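Local coordinates for protein TRAP-type C4-dicarboxylate:H+ symport system substrate-binding component DctP (Shewanella oneidensis, PDB 4MX6) that probably serves as the periplasmic substrate-binding component of a TRAP transporter, capturing C4-dicarboxylates such as succinate for uptake, at residues A[48-53]-A[282-287]; A[154-159]-A[221-226]. All blocks are in the same frame, centred on the assembly; numbering follows the deposited sequence. Where two conformers were deposited one is given.

Contact 1 of 2, residues A[48-53]-A[282-287]; sequences NTPKGQ and AEKDNE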
# COMPACT_ATOMS: atom_id res chain seq x y z
N ASN A 48 -6.15 -12.41 6.39
CA ASN A 48 -5.84 -13.35 5.32
C ASN A 48 -5.45 -12.60 4.04
O ASN A 48 -6.13 -12.65 3.01
CB ASN A 48 -6.99 -14.34 5.10
CG ASN A 48 -7.24 -15.22 6.32
OD1 ASN A 48 -6.45 -15.23 7.27
ND2 ASN A 48 -8.32 -15.97 6.29
N THR A 49 -4.32 -11.91 4.15
CA THR A 49 -3.79 -10.98 3.15
C THR A 49 -2.26 -11.00 3.24
O THR A 49 -1.73 -11.52 4.22
CB THR A 49 -4.22 -9.54 3.45
OG1 THR A 49 -3.70 -9.14 4.73
CG2 THR A 49 -5.74 -9.37 3.43
N PRO A 50 -1.55 -10.43 2.26
CA PRO A 50 -0.08 -10.43 2.40
C PRO A 50 0.42 -9.74 3.68
O PRO A 50 1.29 -10.31 4.36
CB PRO A 50 0.41 -9.72 1.13
CG PRO A 50 -0.82 -9.07 0.52
CD PRO A 50 -1.96 -9.94 0.94
N LYS A 51 -0.10 -8.56 4.03
CA LYS A 51 0.38 -7.90 5.24
C LYS A 51 -0.09 -8.63 6.49
O LYS A 51 0.67 -8.74 7.46
CB LYS A 51 -0.04 -6.43 5.25
CG LYS A 51 0.33 -5.69 6.53
CD LYS A 51 0.37 -4.18 6.35
CE LYS A 51 -0.91 -3.63 5.74
NZ LYS A 51 -0.85 -2.15 5.60
N GLY A 52 -1.33 -9.12 6.49
CA GLY A 52 -1.81 -9.87 7.64
C GLY A 52 -0.95 -11.09 7.93
O GLY A 52 -0.66 -11.42 9.10
N GLN A 53 -0.57 -11.79 6.88
CA GLN A 53 0.26 -12.98 7.00
C GLN A 53 1.70 -12.64 7.34
O GLN A 53 2.34 -13.37 8.11
CB GLN A 53 0.18 -13.83 5.73
CG GLN A 53 -1.21 -14.42 5.49
CD GLN A 53 -1.64 -15.32 6.61
OE1 GLN A 53 -1.11 -16.42 6.78
NE2 GLN A 53 -2.62 -14.87 7.39
N ALA A 282 1.74 -12.16 -4.22
CA ALA A 282 1.64 -12.58 -5.60
C ALA A 282 0.59 -13.68 -5.73
O ALA A 282 -0.16 -13.73 -6.70
CB ALA A 282 2.99 -13.06 -6.09
N GLU A 283 0.55 -14.59 -4.76
CA GLU A 283 -0.44 -15.65 -4.78
C GLU A 283 -1.87 -15.10 -4.67
O GLU A 283 -2.76 -15.50 -5.41
CB GLU A 283 -0.17 -16.65 -3.66
CG GLU A 283 1.10 -17.42 -3.86
CD GLU A 283 1.58 -18.20 -2.64
OE1 GLU A 283 1.12 -17.91 -1.52
OE2 GLU A 283 2.43 -19.10 -2.82
N LYS A 284 -2.08 -14.17 -3.74
CA LYS A 284 -3.40 -13.61 -3.50
C LYS A 284 -3.87 -12.75 -4.67
O LYS A 284 -5.05 -12.69 -4.96
CB LYS A 284 -3.44 -12.81 -2.19
CG LYS A 284 -3.34 -13.68 -0.97
CD LYS A 284 -4.54 -14.60 -0.86
CE LYS A 284 -4.53 -15.37 0.42
NZ LYS A 284 -5.65 -16.34 0.49
N ASP A 285 -2.95 -12.11 -5.37
CA ASP A 285 -3.36 -11.29 -6.48
C ASP A 285 -4.09 -12.17 -7.50
O ASP A 285 -5.12 -11.76 -8.05
CB ASP A 285 -2.15 -10.61 -7.07
CG ASP A 285 -2.55 -9.53 -8.00
OD1 ASP A 285 -2.94 -8.45 -7.51
OD2 ASP A 285 -2.52 -9.78 -9.22
N ASN A 286 -3.56 -13.36 -7.77
CA ASN A 286 -4.22 -14.30 -8.68
C ASN A 286 -5.44 -14.99 -8.06
O ASN A 286 -6.50 -15.06 -8.69
CB ASN A 286 -3.21 -15.32 -9.19
CG ASN A 286 -2.29 -14.76 -10.28
OD1 ASN A 286 -2.68 -13.86 -11.04
ND2 ASN A 286 -1.08 -15.29 -10.37
N GLU A 287 -5.32 -15.48 -6.83
CA GLU A 287 -6.41 -16.20 -6.18
C GLU A 287 -7.63 -15.34 -5.99
O GLU A 287 -8.76 -15.77 -6.25
CB GLU A 287 -5.97 -16.77 -4.82
CG GLU A 287 -7.08 -17.52 -4.09
CD GLU A 287 -6.73 -17.94 -2.65
OE1 GLU A 287 -5.65 -17.58 -2.14
OE2 GLU A 287 -7.58 -18.64 -2.03
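The capped N-terminus of helix 50-65 meets the long helix 260-295, an element of the TRAP solute-binding fold, where the backbone O of Asn48 and the ring of Pro50 lie against the aliphatic part of Lys284. No hydrogen bond joins the two sides, and the contact is light packing. Lys284 sets CG beside its own backbone N (chi1 -71°), bends at chi2 and then runs straight, which lays its methylenes along the turn that leads into helix 50-65. CG lies 4.4 Å from Pro50 CD at the foot of the chain, and farther out CE comes 4.1 Å from Asn48 O. The turn itself is held by Thr49 at the N-cap: its OG1 accepts from Gly52 N at 3.0 Å, with an N-H...O angle of 152°, and is also bonded to Ala46 O, while Gln53 N closes the first helical turn on Thr49 O. This start of the helix carries Lys51, whose NZ hydrogen-bonds succinate and Ala99 O, with a cation-pi contact to Tyr246. An alanine in place of Lys284 would strip the methylenes from beside Pro50 and Asn48 and would probably leave Glu287 without its charged mate on the same helix. In that salt bridge, Lys284 NZ sits 2.9 Å from Glu287 OE1 and approaches from above the carboxylate, 41° out of its plane.

Contact 2 of 2, residues A[154-159]-A[221-226]; sequences LHNGMK and WSNTYS
Asn156, Ser222 and Asn223 close on one water, which accepts from Asn156 ND2 at 3.0 Å and donates to Ser222 OG at 2.7 Å and to Asn223 OD1 at 2.8 Å. The water stands in for a direct bond between strand 148-158 and helix 221-226. Otherwise the two sides meet only in packing, as where Asn156 OD1 lies 4.0 Å from Ser222 CB. The amides of Asn156 and Asn223 are turned 59° apart, and their ND2 atoms, 3.8 Å from each other, serve different acceptors: Asn156 ND2 also bonds Tyr246 OH, whereas Asn223 ND2 bonds Asn219 OD1 and succinate O2. With Asn156 OD1 taken by Thr220 OG1, both ends of that amide are engaged and its rotation is fixed. Ser222 OG is anti to the backbone N (chi1 163°), which places it within reach of the water. The carbonyl O of Ser222 accepts from Ser226 N and, at 2.8 Å, from Ser226 OG, the two donors arriving on opposite faces of the carbonyl plane. Opposite Leu244 the strand spends two residues, Asn156 and Gly157, on one partner residue, a classic beta bulge in the antiparallel pair 148-158 and 243-251, here beside the succinate site of a TRAP solute-binding protein.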
# COMPACT_ATOMS: atom_id res chain seq x y z
N LEU A 154 7.27 -4.19 1.59
CA LEU A 154 6.39 -5.34 1.52
C LEU A 154 5.39 -5.08 0.40
O LEU A 154 4.76 -4.02 0.36
CB LEU A 154 5.69 -5.55 2.86
CG LEU A 154 4.60 -6.62 2.89
CD1 LEU A 154 5.16 -8.01 2.65
CD2 LEU A 154 3.86 -6.57 4.22
N HIS A 155 5.23 -6.05 -0.49
CA HIS A 155 4.31 -5.89 -1.60
C HIS A 155 2.85 -6.12 -1.25
O HIS A 155 2.52 -6.95 -0.39
CB HIS A 155 4.67 -6.86 -2.73
CG HIS A 155 6.03 -6.62 -3.29
ND1 HIS A 155 6.92 -7.60 -3.66
CD2 HIS A 155 6.64 -5.44 -3.55
CE1 HIS A 155 8.03 -7.02 -4.11
NE2 HIS A 155 7.88 -5.71 -4.05
N ASN A 156 1.97 -5.44 -1.98
CA ASN A 156 0.59 -5.88 -2.10
C ASN A 156 0.31 -6.19 -3.58
O ASN A 156 0.25 -7.36 -3.95
CB ASN A 156 -0.40 -4.90 -1.48
CG ASN A 156 -1.80 -5.49 -1.40
OD1 ASN A 156 -2.23 -6.21 -2.32
ND2 ASN A 156 -2.49 -5.25 -0.30
N GLY A 157 0.20 -5.16 -4.42
CA GLY A 157 -0.07 -5.41 -5.82
C GLY A 157 -0.36 -4.14 -6.58
O GLY A 157 -0.31 -3.05 -6.03
N MET A 158 -0.71 -4.29 -7.85
CA MET A 158 -1.15 -3.16 -8.64
C MET A 158 -2.60 -2.84 -8.32
O MET A 158 -3.38 -3.73 -7.99
CB MET A 158 -0.99 -3.45 -10.13
CG MET A 158 0.41 -3.89 -10.55
SD MET A 158 1.75 -2.76 -10.16
CE MET A 158 1.42 -1.42 -11.30
N LYS A 159 -2.97 -1.58 -8.40
CA LYS A 159 -4.34 -1.14 -8.16
C LYS A 159 -5.22 -1.24 -9.39
O LYS A 159 -4.77 -1.00 -10.51
CB LYS A 159 -4.33 0.32 -7.66
CG LYS A 159 -3.58 0.53 -6.34
CD LYS A 159 -3.62 1.96 -5.84
CE LYS A 159 -2.88 2.89 -6.79
NZ LYS A 159 -2.73 4.26 -6.24
N TRP A 221 -6.56 -6.61 -5.89
CA TRP A 221 -7.50 -7.72 -5.79
C TRP A 221 -7.63 -8.20 -4.35
O TRP A 221 -8.72 -8.53 -3.90
CB TRP A 221 -7.13 -8.90 -6.70
CG TRP A 221 -7.12 -8.57 -8.15
CD1 TRP A 221 -6.03 -8.53 -8.95
CD2 TRP A 221 -8.24 -8.26 -8.99
NE1 TRP A 221 -6.38 -8.21 -10.23
CE2 TRP A 221 -7.73 -8.02 -10.29
CE3 TRP A 221 -9.62 -8.14 -8.78
CZ2 TRP A 221 -8.54 -7.69 -11.36
CZ3 TRP A 221 -10.42 -7.82 -9.87
CH2 TRP A 221 -9.87 -7.60 -11.14
N SER A 222 -6.51 -8.28 -3.63
CA SER A 222 -6.53 -8.82 -2.27
C SER A 222 -7.38 -7.97 -1.34
O SER A 222 -8.18 -8.51 -0.57
CB SER A 222 -5.12 -8.93 -1.70
OG SER A 222 -5.14 -9.08 -0.29
N ASN A 223 -7.23 -6.65 -1.37
CA ASN A 223 -8.09 -5.80 -0.55
C ASN A 223 -9.55 -5.80 -1.03
O ASN A 223 -10.48 -5.80 -0.22
CB ASN A 223 -7.54 -4.38 -0.47
CG ASN A 223 -6.47 -4.22 0.60
OD1 ASN A 223 -6.44 -4.97 1.59
ND2 ASN A 223 -5.62 -3.23 0.42
N THR A 224 -9.74 -5.81 -2.34
CA THR A 224 -11.07 -5.77 -2.92
C THR A 224 -11.86 -7.00 -2.47
O THR A 224 -13.05 -6.90 -2.13
CB THR A 224 -10.98 -5.68 -4.45
OG1 THR A 224 -10.29 -4.49 -4.82
CG2 THR A 224 -12.35 -5.66 -5.10
N TYR A 225 -11.21 -8.16 -2.49
CA TYR A 225 -11.84 -9.41 -2.05
C TYR A 225 -12.05 -9.47 -0.54
O TYR A 225 -13.16 -9.69 -0.06
CB TYR A 225 -11.03 -10.63 -2.51
CG TYR A 225 -11.62 -11.91 -1.99
CD1 TYR A 225 -12.84 -12.37 -2.47
CD2 TYR A 225 -11.01 -12.63 -0.97
CE1 TYR A 225 -13.41 -13.52 -1.98
CE2 TYR A 225 -11.58 -13.78 -0.47
CZ TYR A 225 -12.78 -14.23 -0.98
OH TYR A 225 -13.35 -15.39 -0.47
N SER A 226 -10.98 -9.22 0.21
CA SER A 226 -11.04 -9.42 1.65
C SER A 226 -11.95 -8.41 2.36
O SER A 226 -12.52 -8.73 3.39
CB SER A 226 -9.64 -9.44 2.29
OG SER A 226 -8.95 -8.23 2.07
O HOH W 1 -4.47 -6.92 1.18

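Overall arrangement
Contacts 1 and 2 are centred 7 Å apart and meet through helix 221-226, which packs on both segments of contact 1. Pro50 CD lies 3.5 Å from Ser222 OG, the hydroxyl that accepts from the bridging water of contact 2, and Thr49 CG2 lies 3.7 Å from Ser226 OG. On the long helix, Asp285 OD1 touches Trp221 CD1 at 3.4 Å. Each contact brings one residue to the ligand: Lys51 from 48-53 binds succinate O1, and Asn223 from 221-226 binds O2. Tyr246, itself a succinate-binding residue, has its ring against Lys51 and its hydroxyl on Asn156, and thereby ties both contacts to the pocket wall.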